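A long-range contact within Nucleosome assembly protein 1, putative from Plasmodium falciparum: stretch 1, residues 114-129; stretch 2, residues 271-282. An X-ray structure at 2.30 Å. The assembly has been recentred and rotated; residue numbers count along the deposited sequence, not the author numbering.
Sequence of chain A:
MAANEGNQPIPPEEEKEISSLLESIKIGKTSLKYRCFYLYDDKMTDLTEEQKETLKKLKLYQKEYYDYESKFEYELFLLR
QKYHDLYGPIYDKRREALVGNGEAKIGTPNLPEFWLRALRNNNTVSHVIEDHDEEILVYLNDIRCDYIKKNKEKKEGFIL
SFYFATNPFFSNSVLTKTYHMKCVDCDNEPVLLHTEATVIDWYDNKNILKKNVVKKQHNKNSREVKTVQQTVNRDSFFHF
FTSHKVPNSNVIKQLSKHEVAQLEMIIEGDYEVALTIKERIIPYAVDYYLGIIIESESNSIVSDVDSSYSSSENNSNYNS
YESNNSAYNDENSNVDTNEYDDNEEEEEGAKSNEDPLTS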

# COMPACT_ATOMS: atom_id res chain seq x y z
N PHE A 114 27.11 2.62 13.07
CA PHE A 114 26.24 1.71 12.32
C PHE A 114 24.90 2.27 11.88
O PHE A 114 24.58 2.25 10.70
N TRP A 115 24.10 2.75 12.82
CA TRP A 115 22.78 3.27 12.47
C TRP A 115 22.83 4.58 11.70
O TRP A 115 22.05 4.79 10.76
N LEU A 116 23.75 5.47 12.07
CA LEU A 116 23.85 6.73 11.35
C LEU A 116 24.09 6.45 9.88
O LEU A 116 23.42 7.02 9.02
N ARG A 117 25.02 5.55 9.58
CA ARG A 117 25.33 5.23 8.20
C ARG A 117 24.20 4.51 7.49
O ARG A 117 23.93 4.78 6.32
N ALA A 118 23.52 3.61 8.19
CA ALA A 118 22.40 2.92 7.57
C ALA A 118 21.34 3.97 7.22
O ALA A 118 20.83 3.99 6.10
N LEU A 119 21.03 4.85 8.17
CA LEU A 119 20.05 5.91 7.94
C LEU A 119 20.49 6.85 6.80
O LEU A 119 19.67 7.24 5.96
N ARG A 120 21.77 7.20 6.78
CA ARG A 120 22.31 8.08 5.74
C ARG A 120 22.14 7.48 4.35
O ARG A 120 21.79 8.18 3.41
N ASN A 121 22.39 6.17 4.24
CA ASN A 121 22.28 5.48 2.96
C ASN A 121 20.86 5.24 2.45
O ASN A 121 20.67 4.57 1.45
N ASN A 122 19.87 5.78 3.15
CA ASN A 122 18.48 5.64 2.71
C ASN A 122 18.02 7.04 2.31
O ASN A 122 17.96 7.94 3.14
N ASN A 123 17.69 7.21 1.03
CA ASN A 123 17.27 8.50 0.48
C ASN A 123 16.26 9.26 1.33
O ASN A 123 16.53 10.38 1.76
N THR A 124 15.09 8.66 1.55
CA THR A 124 14.02 9.28 2.32
C THR A 124 14.47 9.80 3.69
O THR A 124 14.22 10.96 4.02
N VAL A 125 15.12 8.95 4.47
CA VAL A 125 15.58 9.34 5.80
C VAL A 125 16.77 10.29 5.76
O VAL A 125 16.89 11.18 6.61
N SER A 126 17.64 10.11 4.78
CA SER A 126 18.81 10.97 4.65
C SER A 126 18.42 12.43 4.49
O SER A 126 19.17 13.32 4.89
N HIS A 127 17.24 12.68 3.92
CA HIS A 127 16.78 14.05 3.70
C HIS A 127 16.45 14.83 4.97
O HIS A 127 16.48 16.06 4.95
N VAL A 128 16.15 14.13 6.06
CA VAL A 128 15.84 14.83 7.30
C VAL A 128 16.99 14.80 8.31
O VAL A 128 16.82 15.23 9.46
N ILE A 129 18.15 14.32 7.88
CA ILE A 129 19.32 14.26 8.75
C ILE A 129 20.32 15.33 8.38
O ILE A 129 20.85 15.34 7.27
N TYR A 271 5.25 10.72 8.68
CA TYR A 271 4.77 9.35 8.59
C TYR A 271 5.59 8.59 7.55
O TYR A 271 5.82 7.39 7.69
N GLU A 272 6.02 9.30 6.51
CA GLU A 272 6.81 8.67 5.46
C GLU A 272 8.14 8.22 6.04
O GLU A 272 8.63 7.13 5.75
N VAL A 273 8.73 9.07 6.87
CA VAL A 273 10.00 8.74 7.50
C VAL A 273 9.84 7.54 8.43
O VAL A 273 10.62 6.59 8.37
N ALA A 274 8.80 7.58 9.26
CA ALA A 274 8.53 6.52 10.21
C ALA A 274 8.34 5.19 9.52
O ALA A 274 8.82 4.15 9.98
N LEU A 275 7.61 5.23 8.41
CA LEU A 275 7.33 4.03 7.63
C LEU A 275 8.61 3.44 7.05
O LEU A 275 8.78 2.23 7.00
N THR A 276 9.51 4.31 6.61
CA THR A 276 10.77 3.88 6.02
C THR A 276 11.65 3.21 7.08
O THR A 276 12.30 2.21 6.81
N ILE A 277 11.66 3.78 8.28
CA ILE A 277 12.47 3.22 9.35
C ILE A 277 11.90 1.86 9.73
O ILE A 277 12.63 0.89 9.88
N LYS A 278 10.58 1.82 9.87
CA LYS A 278 9.88 0.60 10.24
C LYS A 278 9.98 -0.53 9.23
O LYS A 278 10.30 -1.66 9.59
N GLU A 279 9.73 -0.23 7.97
CA GLU A 279 9.74 -1.26 6.94
C GLU A 279 11.04 -1.45 6.17
O GLU A 279 11.25 -2.49 5.56
N ARG A 280 11.92 -0.45 6.21
CA ARG A 280 13.17 -0.52 5.48
C ARG A 280 14.44 -0.59 6.31
O ARG A 280 15.20 -1.55 6.19
N ILE A 281 14.68 0.42 7.14
CA ILE A 281 15.87 0.47 7.97
C ILE A 281 15.98 -0.73 8.92
O ILE A 281 17.00 -1.41 8.95
N ILE A 282 14.94 -0.97 9.69
CA ILE A 282 14.93 -2.07 10.65
C ILE A 282 15.05 -3.47 10.01
O ILE A 282 15.84 -4.29 10.46

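The contact is built on one long helix, 271-282, against which a shorter helix, the turn after it and a second short helix are laid. No hydrogen bond crosses between the stretches, so shape and apolar surface carry the packing.

Ile-281 covers the most area. Its CA-to-CB bond points toward stretch 1, and with chi1 and chi2 both m its branches reach several neighbours at once. Ile-281 CG2 meets the edge of the Trp-115 ring, 4.2 Å from Trp-115 CZ3, and lies 4.0 Å from Leu-119 CD2. Ile-281 CD1 sits 3.7 Å from Asn-122 CB and 4.0 Å from the backbone O of Ala-118, while Ile-281 CG1 is 4.4 Å from Val-125 CG2. Trp-115 (m) and Leu-119 (m, t) leave their backbone sideways, yet their ends come nearer, closing round this isoleucine.

Thr-124 and Val-273 serve the other end. Thr-124, chi1 m, points toward the long helix and places CG2 3.6 Å from Thr-276 OG1 and 3.7 Å from Glu-272 OE2: a methyl set against polar atoms. Val-273, chi1 t, touches two valines, its CG1 4.5 Å from Val-125 CG2 and its CG2 4.2 Å from Val-128 CG2. Val-125 CG2 also approaches Thr-276 CG2 at 3.8 Å and Ile-277 CG1 at 4.2 Å, tying the two ends together.

Two polar groups at the seam, Asn-122 OD1 and Thr-276 OG1, find partners within their own stretch. Asn-122, chi1 t, caps the second helix: its OD1 accepts from Val-125 N at 2.9 Å, nearly in line. Asn-122 ND2 lies 3.1 Å from Thr-276 CG2, a tight approach for an amide nitrogen and a methyl and not a hydrogen bond. Thr-276, chi1 m, donates OG1 to Glu-272 O at 2.9 Å and presents its methyl to stretch 1. The rule to read here is economical: settle these two polar atoms locally, and leave most of the cross-stretch contact to apolar carbons.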

# COMPACT_ATOMS: atom_id res chain seq x y z
CB PHE A 114 25.96 0.43 13.11
CG PHE A 114 25.04 -0.51 12.40
CD1 PHE A 114 25.50 -1.28 11.32
CD2 PHE A 114 23.70 -0.59 12.76
CE1 PHE A 114 24.63 -2.11 10.62
CE2 PHE A 114 22.82 -1.42 12.06
CZ PHE A 114 23.29 -2.19 10.98
CB TRP A 115 21.90 3.42 13.72
CG TRP A 115 21.63 2.12 14.39
CD1 TRP A 115 22.23 1.64 15.53
CD2 TRP A 115 20.74 1.08 13.95
NE1 TRP A 115 21.76 0.38 15.82
CE2 TRP A 115 20.85 0.01 14.86
CE3 TRP A 115 19.86 0.96 12.86
CZ2 TRP A 115 20.11 -1.17 14.73
CZ3 TRP A 115 19.13 -0.21 12.73
CH2 TRP A 115 19.26 -1.26 13.67
CB LEU A 116 25.01 7.59 11.87
CG LEU A 116 25.32 8.78 10.95
CD1 LEU A 116 24.07 9.64 10.77
CD2 LEU A 116 26.46 9.62 11.53
CB ARG A 117 26.63 4.43 8.11
CG ARG A 117 27.83 5.30 8.45
CD ARG A 117 29.15 4.58 8.29
NE ARG A 117 30.25 5.41 8.80
CZ ARG A 117 31.48 4.97 9.03
NH1 ARG A 117 31.80 3.70 8.79
NH2 ARG A 117 32.40 5.80 9.50
CB ALA A 118 21.81 1.88 8.55
CB LEU A 119 19.84 6.73 9.21
CG LEU A 119 19.19 6.06 10.42
CD1 LEU A 119 19.32 6.95 11.64
CD2 LEU A 119 17.73 5.77 10.12
CB ARG A 120 23.80 8.35 5.99
CG ARG A 120 24.10 9.60 6.81
CD ARG A 120 23.59 10.84 6.10
NE ARG A 120 24.06 12.07 6.73
CZ ARG A 120 23.51 13.27 6.51
NH1 ARG A 120 22.48 13.37 5.68
NH2 ARG A 120 23.98 14.35 7.12
CB ASN A 121 23.04 4.15 3.01
CG ASN A 121 24.55 4.34 3.12
OD1 ASN A 121 25.10 5.30 2.58
ND2 ASN A 121 25.23 3.44 3.82
CB ASN A 122 17.59 5.08 3.82
CG ASN A 122 16.11 5.19 3.50
OD1 ASN A 122 15.55 6.28 3.46
ND2 ASN A 122 15.47 4.05 3.27
CB ASN A 123 16.70 8.32 -0.93
CG ASN A 123 17.65 7.57 -1.84
OD1 ASN A 123 18.86 7.79 -1.82
ND2 ASN A 123 17.10 6.69 -2.67
CB THR A 124 12.85 8.29 2.54
OG1 THR A 124 12.39 7.81 1.27
CG2 THR A 124 11.70 8.97 3.25
CB VAL A 125 16.00 8.11 6.64
CG1 VAL A 125 16.55 8.57 7.99
CG2 VAL A 125 14.81 7.18 6.82
CB SER A 126 19.66 10.54 3.46
OG SER A 126 20.87 11.28 3.43
CB HIS A 127 15.56 14.06 2.77
CG HIS A 127 15.88 13.62 1.37
ND1 HIS A 127 14.90 13.32 0.45
CD2 HIS A 127 17.07 13.42 0.75
CE1 HIS A 127 15.48 12.95 -0.69
NE2 HIS A 127 16.79 13.00 -0.53
CB VAL A 128 14.55 14.26 7.95
CG1 VAL A 128 13.35 14.60 7.08
CG2 VAL A 128 14.66 12.75 8.14
CB ILE A 129 20.06 12.90 8.66
CG1 ILE A 129 19.13 11.76 9.08
CG2 ILE A 129 21.30 12.92 9.56
CD1 ILE A 129 19.77 10.39 8.94
CB TYR A 271 3.30 9.32 8.20
CG TYR A 271 2.71 7.94 8.23
CD1 TYR A 271 2.53 7.26 9.44
CD2 TYR A 271 2.36 7.28 7.05
CE1 TYR A 271 2.02 5.97 9.47
CE2 TYR A 271 1.85 5.98 7.07
CZ TYR A 271 1.68 5.34 8.28
OH TYR A 271 1.18 4.05 8.31
CB GLU A 272 7.04 9.66 4.31
CG GLU A 272 7.35 8.99 2.98
CD GLU A 272 7.79 9.99 1.92
OE1 GLU A 272 7.18 11.07 1.82
OE2 GLU A 272 8.75 9.68 1.17
CB VAL A 273 10.54 9.92 8.33
CG1 VAL A 273 11.76 9.49 9.12
CG2 VAL A 273 10.89 11.08 7.40
CB ALA A 274 7.29 6.85 11.02
CB LEU A 275 6.36 4.37 6.50
CG LEU A 275 5.52 3.21 5.98
CD1 LEU A 275 4.54 2.75 7.06
CD2 LEU A 275 4.76 3.65 4.74
CB THR A 276 11.53 5.06 5.40
OG1 THR A 276 10.72 5.66 4.39
CG2 THR A 276 12.83 4.59 4.78
CB ILE A 277 12.47 4.14 10.59
CG1 ILE A 277 13.28 5.40 10.29
CG2 ILE A 277 13.03 3.39 11.81
CD1 ILE A 277 13.35 6.40 11.43
CB LYS A 278 8.40 0.94 10.48
CG LYS A 278 7.46 -0.25 10.56
CD LYS A 278 6.06 0.21 10.95
CE LYS A 278 5.08 -0.95 11.07
NZ LYS A 278 4.76 -1.56 9.75
CB GLU A 279 8.62 -0.99 5.93
CG GLU A 279 7.28 -0.71 6.57
CD GLU A 279 6.17 -0.64 5.55
OE1 GLU A 279 6.26 0.20 4.62
OE2 GLU A 279 5.20 -1.43 5.67
CB ARG A 280 13.25 0.66 4.50
CG ARG A 280 12.57 0.40 3.16
CD ARG A 280 13.36 -0.66 2.40
NE ARG A 280 12.98 -0.77 0.99
CZ ARG A 280 13.69 -1.41 0.08
NH1 ARG A 280 14.83 -2.01 0.41
NH2 ARG A 280 13.28 -1.46 -1.18
CB ILE A 281 15.91 1.77 8.81
CG1 ILE A 281 15.78 2.98 7.88
CG2 ILE A 281 17.20 1.85 9.61
CD1 ILE A 281 16.96 3.18 6.95
CB ILE A 282 13.67 -1.97 11.54
CG1 ILE A 282 13.78 -0.71 12.42
CG2 ILE A 282 13.51 -3.21 12.38
CD1 ILE A 282 12.57 -0.45 13.29